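Local structure of Chains: A (Unidentified, 6ZMG) at residues 14-19 with 71-76; 27-32 with 51-56; 106-111 with 118-123. The protein binds S-adenosyl-L-homocysteine at the subunit interfaces of a trimer and probably cleaves S-adenosylmethionine, as S-adenosylmethionine lyases do. All coordinates share one frame; numbering follows the deposited sequence.

Contact 1. Residues 14-19 with 71-76; sequences RIFVGL and SVQIII. With SAH (S-adenosyl-L-homocysteine), chain D; SAH (S-adenosyl-L-homocysteine), chain B.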
loop_
_atom_site.group_PDB
_atom_site.type_symbol
_atom_site.label_atom_id
_atom_site.label_comp_id
_atom_site.label_asym_id
_atom_site.label_seq_id
_atom_site.Cartn_x
_atom_site.Cartn_y
_atom_site.Cartn_z
ATOM N N ARG A 14 -5.222 4.616 6.991
ATOM C CA ARG A 14 -4.013 3.819 7.107
ATOM C C ARG A 14 -3.440 4.063 8.496
ATOM O O ARG A 14 -3.363 5.213 8.952
ATOM C CB ARG A 14 -2.971 4.227 6.062
ATOM C CG ARG A 14 -3.325 3.905 4.652
ATOM C CD ARG A 14 -2.038 3.792 3.837
ATOM N NE ARG A 14 -1.337 5.066 3.710
ATOM C CZ ARG A 14 -0.194 5.235 3.050
ATOM N NH1 ARG A 14 0.420 4.201 2.478
ATOM N NH2 ARG A 14 0.353 6.443 2.982
ATOM N N ILE A 15 -3.045 2.987 9.164
ATOM C CA ILE A 15 -2.408 3.071 10.473
ATOM C C ILE A 15 -1.100 2.299 10.392
ATOM O O ILE A 15 -1.084 1.150 9.941
ATOM C CB ILE A 15 -3.300 2.489 11.590
ATOM C CG1 ILE A 15 -4.675 3.164 11.605
ATOM C CG2 ILE A 15 -2.632 2.641 12.935
ATOM C CD1 ILE A 15 -5.638 2.581 12.628
ATOM N N PHE A 16 -0.016 2.916 10.849
ATOM C CA PHE A 16 1.281 2.258 10.905
ATOM C C PHE A 16 1.634 1.960 12.352
ATOM O O PHE A 16 1.717 2.883 13.171
ATOM C CB PHE A 16 2.351 3.126 10.284
ATOM C CG PHE A 16 2.122 3.427 8.833
ATOM C CD1 PHE A 16 1.327 4.490 8.425
ATOM C CD2 PHE A 16 2.670 2.617 7.870
ATOM C CE1 PHE A 16 1.136 4.748 7.048
ATOM C CE2 PHE A 16 2.507 2.883 6.522
ATOM C CZ PHE A 16 1.747 3.936 6.106
ATOM N N VAL A 17 1.871 0.678 12.645
ATOM C CA VAL A 17 2.163 0.193 13.994
ATOM C C VAL A 17 3.456 -0.604 13.941
ATOM O O VAL A 17 3.530 -1.608 13.220
ATOM C CB VAL A 17 1.062 -0.733 14.545
ATOM C CG1 VAL A 17 1.374 -1.098 16.002
ATOM C CG2 VAL A 17 -0.301 -0.124 14.417
ATOM N N GLY A 18 4.458 -0.174 14.694
ATOM C CA GLY A 18 5.704 -0.899 14.772
ATOM C C GLY A 18 5.634 -2.063 15.742
ATOM O O GLY A 18 4.757 -2.131 16.603
ATOM N N LEU A 19 6.573 -3.000 15.574
ATOM C CA LEU A 19 6.604 -4.228 16.354
ATOM C C LEU A 19 7.835 -4.336 17.238
ATOM O O LEU A 19 7.946 -5.303 18.003
ATOM C CB LEU A 19 6.484 -5.457 15.446
ATOM C CG LEU A 19 5.244 -5.445 14.557
ATOM C CD1 LEU A 19 5.269 -6.565 13.556
ATOM C CD2 LEU A 19 3.958 -5.530 15.356
ATOM N N SER A 71 7.037 -3.873 10.951
ATOM C CA SER A 71 5.872 -3.060 11.266
ATOM C C SER A 71 4.681 -3.541 10.447
ATOM O O SER A 71 4.789 -4.450 9.606
ATOM C CB SER A 71 6.175 -1.570 11.080
ATOM O OG SER A 71 6.421 -1.295 9.728
ATOM N N VAL A 72 3.528 -2.931 10.725
ATOM C CA VAL A 72 2.268 -3.313 10.112
ATOM C C VAL A 72 1.579 -2.066 9.608
ATOM O O VAL A 72 1.486 -1.067 10.328
ATOM C CB VAL A 72 1.342 -4.036 11.105
ATOM C CG1 VAL A 72 0.068 -4.456 10.400
ATOM C CG2 VAL A 72 2.073 -5.217 11.710
ATOM N N GLN A 73 1.151 -2.111 8.360
ATOM C CA GLN A 73 0.295 -1.084 7.789
ATOM C C GLN A 73 -1.130 -1.632 7.779
ATOM O O GLN A 73 -1.424 -2.624 7.098
ATOM C CB GLN A 73 0.781 -0.706 6.395
ATOM C CG GLN A 73 -0.090 0.337 5.745
ATOM C CD GLN A 73 0.214 0.598 4.286
ATOM O OE1 GLN A 73 -0.629 1.148 3.581
ATOM N NE2 GLN A 73 1.431 0.266 3.838
ATOM N N ILE A 74 -2.004 -1.011 8.568
ATOM C CA ILE A 74 -3.417 -1.380 8.602
ATOM C C ILE A 74 -4.155 -0.495 7.611
ATOM O O ILE A 74 -4.046 0.735 7.674
ATOM C CB ILE A 74 -4.012 -1.199 10.008
ATOM C CG1 ILE A 74 -3.159 -1.880 11.069
ATOM C CG2 ILE A 74 -5.444 -1.745 10.048
ATOM C CD1 ILE A 74 -3.627 -1.590 12.470
ATOM N N ILE A 75 -4.901 -1.107 6.700
ATOM C CA ILE A 75 -5.667 -0.389 5.689
ATOM C C ILE A 75 -7.135 -0.653 5.976
ATOM O O ILE A 75 -7.570 -1.812 5.989
ATOM C CB ILE A 75 -5.301 -0.830 4.263
ATOM C CG1 ILE A 75 -3.808 -0.651 4.011
ATOM C CG2 ILE A 75 -6.161 -0.079 3.228
ATOM C CD1 ILE A 75 -3.336 -1.302 2.707
ATOM N N ILE A 76 -7.897 0.419 6.180
ATOM C CA ILE A 76 -9.313 0.327 6.512
ATOM C C ILE A 76 -10.099 1.123 5.482
ATOM O O ILE A 76 -9.933 2.343 5.386
ATOM C CB ILE A 76 -9.606 0.873 7.920
ATOM C CG1 ILE A 76 -8.903 0.040 8.980
ATOM C CG2 ILE A 76 -11.126 0.912 8.179
ATOM C CD1 ILE A 76 -8.857 0.704 10.351
HETATM N N SAH D . 8.383 1.005 17.382
HETATM C CA SAH D . 8.266 2.450 17.135
HETATM C CB SAH D . 7.271 2.729 15.976
HETATM C CG SAH D . 7.900 3.661 14.968
HETATM S SD SAH D . 6.792 4.262 13.677
HETATM C C SAH D . 7.804 3.257 18.357
HETATM O O SAH D . 7.494 4.423 18.254
HETATM O OXT SAH D . 7.821 2.621 19.477
HETATM C "C5'" SAH D . 5.938 2.766 13.115
HETATM C "C4'" SAH D . 6.096 2.516 11.628
HETATM O "O4'" SAH D . 5.679 3.681 10.879
HETATM C "C3'" SAH D . 7.522 2.297 11.149
HETATM O "O3'" SAH D . 7.996 0.977 11.379
HETATM C "C2'" SAH D . 7.385 2.570 9.647
HETATM O "O2'" SAH D . 6.898 1.388 9.019
HETATM C "C1'" SAH D . 6.329 3.677 9.623
HETATM N N9 SAH D . 6.894 5.006 9.411
HETATM C C8 SAH D . 7.424 5.844 10.362
HETATM N N7 SAH D . 7.776 7.022 9.887
HETATM C C5 SAH D . 7.461 6.940 8.541
HETATM C C6 SAH D . 7.529 7.881 7.495
HETATM N N6 SAH D . 7.973 9.136 7.643
HETATM N N1 SAH D . 7.089 7.489 6.279
HETATM C C2 SAH D . 6.630 6.245 6.127
HETATM N N3 SAH D . 6.508 5.280 7.035
HETATM C C4 SAH D . 6.933 5.696 8.235
HETATM N N SAH B . -12.308 -14.869 0.930
HETATM C CA SAH B . -13.302 -13.786 0.977
HETATM C CB SAH B . -12.668 -12.441 0.528
HETATM C CG SAH B . -12.977 -11.362 1.537
HETATM S SD SAH B . -12.504 -9.691 1.049
HETATM C C SAH B . -14.541 -14.038 0.105
HETATM O O SAH B . -15.352 -13.162 -0.094
HETATM O OXT SAH B . -14.665 -15.239 -0.344
HETATM C "C5'" SAH B . -10.815 -9.888 0.425
HETATM C "C4'" SAH B . -9.810 -9.008 1.143
HETATM O "O4'" SAH B . -10.236 -7.627 1.099
HETATM C "C3'" SAH B . -9.659 -9.270 2.633
HETATM O "O3'" SAH B . -8.828 -10.385 2.927
HETATM C "C2'" SAH B . -9.004 -7.968 3.107
HETATM O "O2'" SAH B . -7.605 -8.053 2.859
HETATM C "C1'" SAH B . -9.660 -6.933 2.189
HETATM N N9 SAH B . -10.721 -6.175 2.844
HETATM C C8 SAH B . -12.036 -6.544 2.991
HETATM N N7 SAH B . -12.784 -5.612 3.547
HETATM C C5 SAH B . -11.897 -4.576 3.782
HETATM C C6 SAH B . -12.076 -3.275 4.292
HETATM N N6 SAH B . -13.256 -2.782 4.692
HETATM N N1 SAH B . -10.988 -2.476 4.348
HETATM C C2 SAH B . -9.811 -2.955 3.937
HETATM N N3 SAH B . -9.524 -4.152 3.431
HETATM C C4 SAH B . -10.620 -4.919 3.368
#

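Contact 2. Residues 27-32 with 51-56; sequences YTIEDV and FVAQRG. With SAH (S-adenosyl-L-homocysteine), chain D.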
loop_
_atom_site.group_PDB
_atom_site.type_symbol
_atom_site.label_atom_id
_atom_site.label_comp_id
_atom_site.label_asym_id
_atom_site.label_seq_id
_atom_site.Cartn_x
_atom_site.Cartn_y
_atom_site.Cartn_z
ATOM N N TYR A 27 6.805 -7.944 18.840
ATOM C CA TYR A 27 5.479 -8.374 18.423
ATOM C C TYR A 27 5.470 -8.852 16.979
ATOM O O TYR A 27 6.457 -8.729 16.248
ATOM C CB TYR A 27 4.478 -7.230 18.603
ATOM C CG TYR A 27 4.380 -6.754 20.026
ATOM C CD1 TYR A 27 3.741 -7.514 20.993
ATOM C CD2 TYR A 27 4.891 -5.527 20.398
ATOM C CE1 TYR A 27 3.650 -7.073 22.311
ATOM C CE2 TYR A 27 4.782 -5.066 21.690
ATOM C CZ TYR A 27 4.155 -5.833 22.646
ATOM O OH TYR A 27 4.069 -5.371 23.946
ATOM N N THR A 28 4.322 -9.413 16.584
ATOM C CA THR A 28 4.124 -9.938 15.245
ATOM C C THR A 28 2.887 -9.322 14.606
ATOM O O THR A 28 2.022 -8.767 15.290
ATOM C CB THR A 28 3.876 -11.456 15.243
ATOM O OG1 THR A 28 2.618 -11.726 15.879
ATOM C CG2 THR A 28 4.972 -12.185 15.952
ATOM N N ILE A 29 2.804 -9.441 13.278
ATOM C CA ILE A 29 1.626 -8.932 12.581
ATOM C C ILE A 29 0.352 -9.588 13.104
ATOM O O ILE A 29 -0.677 -8.920 13.250
ATOM C CB ILE A 29 1.771 -9.036 11.052
ATOM C CG1 ILE A 29 0.518 -8.496 10.351
ATOM C CG2 ILE A 29 2.038 -10.456 10.606
ATOM C CD1 ILE A 29 0.753 -8.231 8.863
ATOM N N GLU A 30 0.384 -10.893 13.390
ATOM C CA GLU A 30 -0.848 -11.519 13.861
ATOM C C GLU A 30 -1.301 -10.951 15.199
ATOM O O GLU A 30 -2.508 -10.889 15.458
ATOM C CB GLU A 30 -0.756 -13.036 13.915
ATOM C CG GLU A 30 -2.167 -13.714 13.776
ATOM C CD GLU A 30 -2.838 -13.589 12.382
ATOM O OE1 GLU A 30 -2.223 -13.065 11.413
ATOM O OE2 GLU A 30 -4.009 -14.043 12.268
ATOM N N ASP A 31 -0.362 -10.527 16.054
ATOM C CA ASP A 31 -0.757 -9.854 17.284
ATOM C C ASP A 31 -1.572 -8.602 16.973
ATOM O O ASP A 31 -2.587 -8.325 17.626
ATOM C CB ASP A 31 0.458 -9.409 18.109
ATOM C CG ASP A 31 1.356 -10.542 18.550
ATOM O OD1 ASP A 31 0.899 -11.704 18.672
ATOM O OD2 ASP A 31 2.531 -10.214 18.877
ATOM N N VAL A 32 -1.118 -7.824 15.982
ATOM C CA VAL A 32 -1.817 -6.602 15.599
ATOM C C VAL A 32 -3.183 -6.917 14.999
ATOM O O VAL A 32 -4.167 -6.232 15.301
ATOM C CB VAL A 32 -0.935 -5.757 14.664
ATOM C CG1 VAL A 32 -1.716 -4.541 14.134
ATOM C CG2 VAL A 32 0.308 -5.290 15.417
ATOM N N PHE A 51 -4.064 -5.953 6.511
ATOM C CA PHE A 51 -2.867 -5.783 7.321
ATOM C C PHE A 51 -1.660 -6.191 6.488
ATOM O O PHE A 51 -1.572 -7.335 6.039
ATOM C CB PHE A 51 -2.947 -6.636 8.588
ATOM C CG PHE A 51 -4.149 -6.350 9.446
ATOM C CD1 PHE A 51 -5.400 -6.851 9.124
ATOM C CD2 PHE A 51 -4.018 -5.586 10.571
ATOM C CE1 PHE A 51 -6.491 -6.574 9.924
ATOM C CE2 PHE A 51 -5.081 -5.320 11.374
ATOM C CZ PHE A 51 -6.322 -5.822 11.062
ATOM N N VAL A 52 -0.726 -5.265 6.296
ATOM C CA VAL A 52 0.435 -5.466 5.439
ATOM C C VAL A 52 1.689 -5.472 6.304
ATOM O O VAL A 52 1.965 -4.501 7.022
ATOM C CB VAL A 52 0.527 -4.357 4.374
ATOM C CG1 VAL A 52 1.762 -4.515 3.516
ATOM C CG2 VAL A 52 -0.739 -4.307 3.518
ATOM N N ALA A 53 2.465 -6.547 6.197
ATOM C CA ALA A 53 3.755 -6.609 6.862
ATOM C C ALA A 53 4.769 -5.745 6.135
ATOM O O ALA A 53 4.812 -5.696 4.906
ATOM C CB ALA A 53 4.268 -8.043 6.877
ATOM N N GLN A 54 5.608 -5.081 6.911
ATOM C CA GLN A 54 6.579 -4.166 6.370
ATOM C C GLN A 54 7.860 -4.257 7.175
ATOM O O GLN A 54 7.878 -4.739 8.312
ATOM C CB GLN A 54 6.154 -2.706 6.545
ATOM C CG GLN A 54 4.716 -2.421 6.263
ATOM C CD GLN A 54 4.430 -0.937 6.257
ATOM O OE1 GLN A 54 3.924 -0.395 5.277
ATOM N NE2 GLN A 54 4.690 -0.282 7.383
ATOM N N ARG A 55 8.918 -3.722 6.588
ATOM C CA ARG A 55 10.073 -3.260 7.334
ATOM C C ARG A 55 9.940 -1.750 7.471
ATOM O O ARG A 55 9.601 -1.057 6.511
ATOM C CB ARG A 55 11.379 -3.629 6.631
ATOM C CG ARG A 55 11.621 -5.125 6.547
ATOM C CD ARG A 55 11.912 -5.743 7.890
ATOM N NE ARG A 55 13.274 -5.462 8.305
ATOM C CZ ARG A 55 13.722 -5.598 9.545
ATOM N NH1 ARG A 55 12.910 -5.988 10.528
ATOM N NH2 ARG A 55 14.990 -5.336 9.794
ATOM N N GLY A 56 10.193 -1.245 8.666
ATOM C CA GLY A 56 10.064 0.167 8.942
ATOM C C GLY A 56 11.376 0.704 9.468
ATOM O O GLY A 56 12.096 0.018 10.195
HETATM N N SAH D . 8.383 1.005 17.382
HETATM C CA SAH D . 8.266 2.450 17.135
HETATM C CB SAH D . 7.271 2.729 15.976
HETATM C CG SAH D . 7.900 3.661 14.968
HETATM S SD SAH D . 6.792 4.262 13.677
HETATM C C SAH D . 7.804 3.257 18.357
HETATM O O SAH D . 7.494 4.423 18.254
HETATM O OXT SAH D . 7.821 2.621 19.477
HETATM C "C5'" SAH D . 5.938 2.766 13.115
HETATM C "C4'" SAH D . 6.096 2.516 11.628
HETATM O "O4'" SAH D . 5.679 3.681 10.879
HETATM C "C3'" SAH D . 7.522 2.297 11.149
HETATM O "O3'" SAH D . 7.996 0.977 11.379
HETATM C "C2'" SAH D . 7.385 2.570 9.647
HETATM O "O2'" SAH D . 6.898 1.388 9.019
HETATM C "C1'" SAH D . 6.329 3.677 9.623
HETATM N N9 SAH D . 6.894 5.006 9.411
HETATM C C8 SAH D . 7.424 5.844 10.362
HETATM N N7 SAH D . 7.776 7.022 9.887
HETATM C C5 SAH D . 7.461 6.940 8.541
HETATM C C6 SAH D . 7.529 7.881 7.495
HETATM N N6 SAH D . 7.973 9.136 7.643
HETATM N N1 SAH D . 7.089 7.489 6.279
HETATM C C2 SAH D . 6.630 6.245 6.127
HETATM N N3 SAH D . 6.508 5.280 7.035
HETATM C C4 SAH D . 6.933 5.696 8.235
#

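Contact 3. Residues 106-111 with 118-123; sequences SVIVEI and QDVYSI. With SAH (S-adenosyl-L-homocysteine), chain D.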
loop_
_atom_site.group_PDB
_atom_site.type_symbol
_atom_site.label_atom_id
_atom_site.label_comp_id
_atom_site.label_asym_id
_atom_site.label_seq_id
_atom_site.Cartn_x
_atom_site.Cartn_y
_atom_site.Cartn_z
ATOM N N SER A 106 5.197 6.014 19.086
ATOM C CA SER A 106 4.396 6.695 18.091
ATOM C C SER A 106 3.616 5.659 17.301
ATOM O O SER A 106 4.109 4.561 17.037
ATOM C CB SER A 106 5.265 7.431 17.051
ATOM O OG SER A 106 6.119 8.388 17.646
ATOM N N VAL A 107 2.400 6.037 16.908
ATOM C CA VAL A 107 1.613 5.350 15.885
ATOM C C VAL A 107 1.174 6.416 14.889
ATOM O O VAL A 107 0.744 7.503 15.288
ATOM C CB VAL A 107 0.399 4.617 16.489
ATOM C CG1 VAL A 107 -0.573 4.197 15.424
ATOM C CG2 VAL A 107 0.875 3.392 17.289
ATOM N N ILE A 108 1.290 6.128 13.602
ATOM C CA ILE A 108 0.921 7.087 12.570
ATOM C C ILE A 108 -0.434 6.715 11.996
ATOM O O ILE A 108 -0.669 5.558 11.629
ATOM C CB ILE A 108 1.989 7.147 11.467
ATOM C CG1 ILE A 108 3.308 7.623 12.051
ATOM C CG2 ILE A 108 1.509 8.028 10.330
ATOM C CD1 ILE A 108 4.446 7.427 11.087
ATOM N N VAL A 109 -1.318 7.703 11.887
ATOM C CA VAL A 109 -2.664 7.519 11.362
ATOM C C VAL A 109 -2.888 8.507 10.227
ATOM O O VAL A 109 -2.616 9.706 10.373
ATOM C CB VAL A 109 -3.729 7.737 12.453
ATOM C CG1 VAL A 109 -5.130 7.699 11.854
ATOM C CG2 VAL A 109 -3.608 6.701 13.556
ATOM N N GLU A 110 -3.403 8.011 9.104
ATOM C CA GLU A 110 -3.748 8.841 7.953
ATOM C C GLU A 110 -5.204 8.585 7.589
ATOM O O GLU A 110 -5.595 7.435 7.358
ATOM C CB GLU A 110 -2.830 8.520 6.763
ATOM C CG GLU A 110 -3.116 9.354 5.522
ATOM C CD GLU A 110 -2.304 8.952 4.307
ATOM O OE1 GLU A 110 -1.219 9.518 4.096
ATOM O OE2 GLU A 110 -2.757 8.081 3.545
ATOM N N ILE A 111 -5.999 9.658 7.539
ATOM C CA ILE A 111 -7.410 9.610 7.190
ATOM C C ILE A 111 -7.545 10.170 5.784
ATOM O O ILE A 111 -7.044 11.267 5.507
ATOM C CB ILE A 111 -8.268 10.474 8.130
ATOM C CG1 ILE A 111 -8.070 10.096 9.592
ATOM C CG2 ILE A 111 -9.729 10.377 7.719
ATOM C CD1 ILE A 111 -8.536 8.730 9.935
ATOM N N GLN A 118 -7.088 13.854 4.560
ATOM C CA GLN A 118 -7.720 14.851 5.408
ATOM C C GLN A 118 -6.832 15.231 6.578
ATOM O O GLN A 118 -6.810 16.394 6.994
ATOM C CB GLN A 118 -9.049 14.303 5.923
ATOM C CG GLN A 118 -9.979 13.909 4.810
ATOM C CD GLN A 118 -10.274 15.069 3.893
ATOM O OE1 GLN A 118 -10.873 16.061 4.316
ATOM N NE2 GLN A 118 -9.841 14.966 2.634
ATOM N N ASP A 119 -6.119 14.253 7.124
ATOM C CA ASP A 119 -5.300 14.454 8.301
ATOM C C ASP A 119 -4.258 13.341 8.315
ATOM O O ASP A 119 -4.572 12.203 7.969
ATOM C CB ASP A 119 -6.112 14.326 9.608
ATOM C CG ASP A 119 -7.538 14.903 9.519
ATOM O OD1 ASP A 119 -7.691 16.144 9.629
ATOM O OD2 ASP A 119 -8.509 14.110 9.380
ATOM N N VAL A 120 -3.030 13.678 8.696
ATOM C CA VAL A 120 -2.037 12.711 9.145
ATOM C C VAL A 120 -1.705 13.085 10.580
ATOM O O VAL A 120 -1.406 14.253 10.866
ATOM C CB VAL A 120 -0.742 12.749 8.317
ATOM C CG1 VAL A 120 0.262 11.732 8.867
ATOM C CG2 VAL A 120 -0.998 12.520 6.882
ATOM N N TYR A 121 -1.785 12.106 11.478
ATOM C CA TYR A 121 -1.549 12.294 12.897
ATOM C C TYR A 121 -0.418 11.375 13.328
ATOM O O TYR A 121 -0.348 10.223 12.886
ATOM C CB TYR A 121 -2.773 11.864 13.761
ATOM C CG TYR A 121 -4.073 12.485 13.376
ATOM C CD1 TYR A 121 -4.394 13.764 13.796
ATOM C CD2 TYR A 121 -5.008 11.779 12.651
ATOM C CE1 TYR A 121 -5.600 14.349 13.458
ATOM C CE2 TYR A 121 -6.217 12.352 12.293
ATOM C CZ TYR A 121 -6.510 13.640 12.702
ATOM O OH TYR A 121 -7.711 14.227 12.374
ATOM N N SER A 122 0.433 11.858 14.218
ATOM C CA SER A 122 1.323 10.995 14.973
ATOM C C SER A 122 0.767 10.927 16.383
ATOM O O SER A 122 0.670 11.947 17.063
ATOM C CB SER A 122 2.743 11.535 15.011
ATOM O OG SER A 122 3.586 10.535 15.544
ATOM N N ILE A 123 0.371 9.745 16.813
ATOM C CA ILE A 123 -0.144 9.564 18.160
ATOM C C ILE A 123 1.064 9.226 19.011
ATOM O O ILE A 123 1.660 8.164 18.832
ATOM C CB ILE A 123 -1.180 8.442 18.209
ATOM C CG1 ILE A 123 -2.355 8.779 17.300
ATOM C CG2 ILE A 123 -1.637 8.262 19.633
ATOM C CD1 ILE A 123 -3.363 7.659 17.145
HETATM N N SAH D . 8.383 1.005 17.382
HETATM C CA SAH D . 8.266 2.450 17.135
HETATM C CB SAH D . 7.271 2.729 15.976
HETATM C CG SAH D . 7.900 3.661 14.968
HETATM S SD SAH D . 6.792 4.262 13.677
HETATM C C SAH D . 7.804 3.257 18.357
HETATM O O SAH D . 7.494 4.423 18.254
HETATM O OXT SAH D . 7.821 2.621 19.477
HETATM C "C5'" SAH D . 5.938 2.766 13.115
HETATM C "C4'" SAH D . 6.096 2.516 11.628
HETATM O "O4'" SAH D . 5.679 3.681 10.879
HETATM C "C3'" SAH D . 7.522 2.297 11.149
HETATM O "O3'" SAH D . 7.996 0.977 11.379
HETATM C "C2'" SAH D . 7.385 2.570 9.647
HETATM O "O2'" SAH D . 6.898 1.388 9.019
HETATM C "C1'" SAH D . 6.329 3.677 9.623
HETATM N N9 SAH D . 6.894 5.006 9.411
HETATM C C8 SAH D . 7.424 5.844 10.362
HETATM N N7 SAH D . 7.776 7.022 9.887
HETATM C C5 SAH D . 7.461 6.940 8.541
HETATM C C6 SAH D . 7.529 7.881 7.495
HETATM N N6 SAH D . 7.973 9.136 7.643
HETATM N N1 SAH D . 7.089 7.489 6.279
HETATM C C2 SAH D . 6.630 6.245 6.127
HETATM N N3 SAH D . 6.508 5.280 7.035
HETATM C C4 SAH D . 6.933 5.696 8.235
#

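Contact 1. Residues 14-19 with 71-76
Ile15 and Ile74 face each other at the apolar centre, their CB atoms 4.1 Å apart. CD1 of Ile74 reaches along the same face to Val17 CG2, also at 4.1 Å. Farther along, the branched end of Leu19 lies across Val72, with Leu19 CD1 3.9 Å from Val72 CG2. This packing rests on antiparallel pairing, the short strand axes running at 162°. Ile15 pairs with Ile74 and Val17 with Val72, each through two backbone bonds; the bond from Ile74 N to Ile15 O is nearly straight (171°).

The other face carries Phe16, Gln73, Arg14 and Ser71. Gln73 has CG anti to its backbone N (chi1 179°) and an extended chain, which lays it alongside Phe16, with Gln73 CG 3.7 Å from Phe16 CE2. Its amide then divides its polar atoms: NE2 bonds to Gln54 OE1, while OE1 sits near the guanidinium plane of Arg14, at its edge, in a weak bond from Arg14 NH1 (3.4 Å). Phe16 CZ lies over the centre of that guanidinium, and Arg14 NE makes a long, weak ion pair with Glu110. A leucine at Arg14 would probably leave Gln73 OE1 without this donor and the Phe16 ring without the guanidinium it lies against.

Toward Gly18 the face meets the chain D copy of S-adenosyl-L-homocysteine. Ser71 OG hydrogen-bonds its ribose O2' at 2.8 Å, and a CB on Gly18 would clash with the ligand's CB. The contact forms part of the ligand site. In the antiparallel sheet it is central: strand 106-113 continues the sheet beside Arg14 and Phe16, strand 49-59 flanks 66-77, and helices 29-43 and 84-101 pack on the Ile15, Val17, Val72 and Ile74 face.

Contact 2. Residues 27-32 with 51-56
The backbones of Ile29 and Ala53 approach to 6.5 Å between CA atoms, and the helix start rests on the strand by van der Waals packing, with no hydrogen bond between the segments. The helical turn is fixed by its own capping box. Thr28 is the N-cap: its OG1 accepts from Asp31 N at 3.2 Å, and Asp31 OD2 accepts in return from Thr28 N at 3.0 Å, the donor standing well above the carboxylate plane.

On the helix side Ile29 makes the larger share of the contact, and it does so with a single methyl. CG1 is anti to the backbone N (chi1 180°) and the chain stays extended at chi2 (165°), which drives CD1 straight out onto the strand. There it lies against the backbone, 3.6 Å from Ala53 N and 3.8 Å from Phe51 O, and it also meets two beta carbons: Phe51 CB and Ala53 CB are each 4.0 Å from Ile29 CD1. One turn of chain later Val32 makes a looser touch, with CG1 4.4 Å from Phe51 CD2. The Phe51 ring also approaches the Val32 carbonyl oxygen obliquely through CE2; that oxygen is satisfied by Thr36 OG1.

Farther along, the strand serves other surfaces. Gln54 NE2 bonds to Ser71 OG and lies 3.2 Å from O2' of S-adenosyl-L-homocysteine, while Gly56 runs so close to the ribose that a CB there would collide with O3'. Arg55 forms a salt bridge with Glu30 of the second subunit, and Glu30 in turn pairs with Arg55 of the third subunit. Helix 29-43 lies over one face of the sheet, as Ile29 also touches Val72 and Val32 touches Ile74 on strand 66-77, while strand 49-59 pairs with strands of both neighbouring subunits.

Contact 3. Residues 106-111 with 118-123
Val107 with Ile123 and Val109 with Tyr121 form hydrogen-bonded antiparallel pairs, each held by two backbone bonds, and the short strand axes come within 4.5 Å at 163°. On their shared face, CD1 of Ile123 reaches Val109 CG2 at 3.7 Å. Ile111 meets the ring of Tyr121 at its edge, with CG1 close to the ring plane and 4.0 Å from Tyr121 CE2. With its CG anti to the carbonyl carbon (chi1 -53°) the ring is directed toward Ile111, while Val109 CG1, on the neighbouring strand, touches CD2 of the same ring.

These two strands make the beta hairpin 106-113 and 116-124, and its register is broken by a classic beta bulge: Gln118 and Asp119 both face Ile111. Gln118 N bonds to Ile111 O at 2.8 Å, and Ile111 N bonds to Asp119 O at 2.9 Å, so Ile111 is bonded to two successive residues of the other strand, through its O and its N. The turned backbone of Gln118, with psi at -37°, is where the extra residue is accommodated. Lys84 holds Gln118 OE1.

On the reverse face Ile108 and Val120 lie side by side, Ile108 CG2 being 4.2 Å from Val120 CG1. Val120 CG2 rests against the aliphatic part of Glu110, whose carboxylate turns to Gln112. Beyond them the face borders S-adenosyl-L-homocysteine: Ile108 CD1 packs 3.4 Å from C8 of its adenine, and Ser106 N donates to the ligand's carboxylate O at 2.9 Å. Helix 84-101 covers the Val107, Val109 and Ile111 face, and Tyr121 to Ile123 pair with a strand of the second subunit, which carries the sheet across the interface.

In the fold
From the N terminus, strand 11-21 supplies the first half of contact 1, whose partner on strand 66-77 arrives only after the helix 29-43 and strand 49-59. Contact 2 forms within that excursion, so it is nested in contact 1, and the two touch directly: Val52 N and Gln54 N probably bond to Gln73 O and Ser71 O. Contact 3 follows in series after helix 84-101, closing a short hairpin; no contacts cross. Strand 106-113 joins strand 11-21, with Phe16 N probably bonded to Ile108 O, 2.8 Å away. Contacts 2 and 3 do not touch, their centres about 17 Å apart, yet all three border the same S-adenosyl-L-homocysteine.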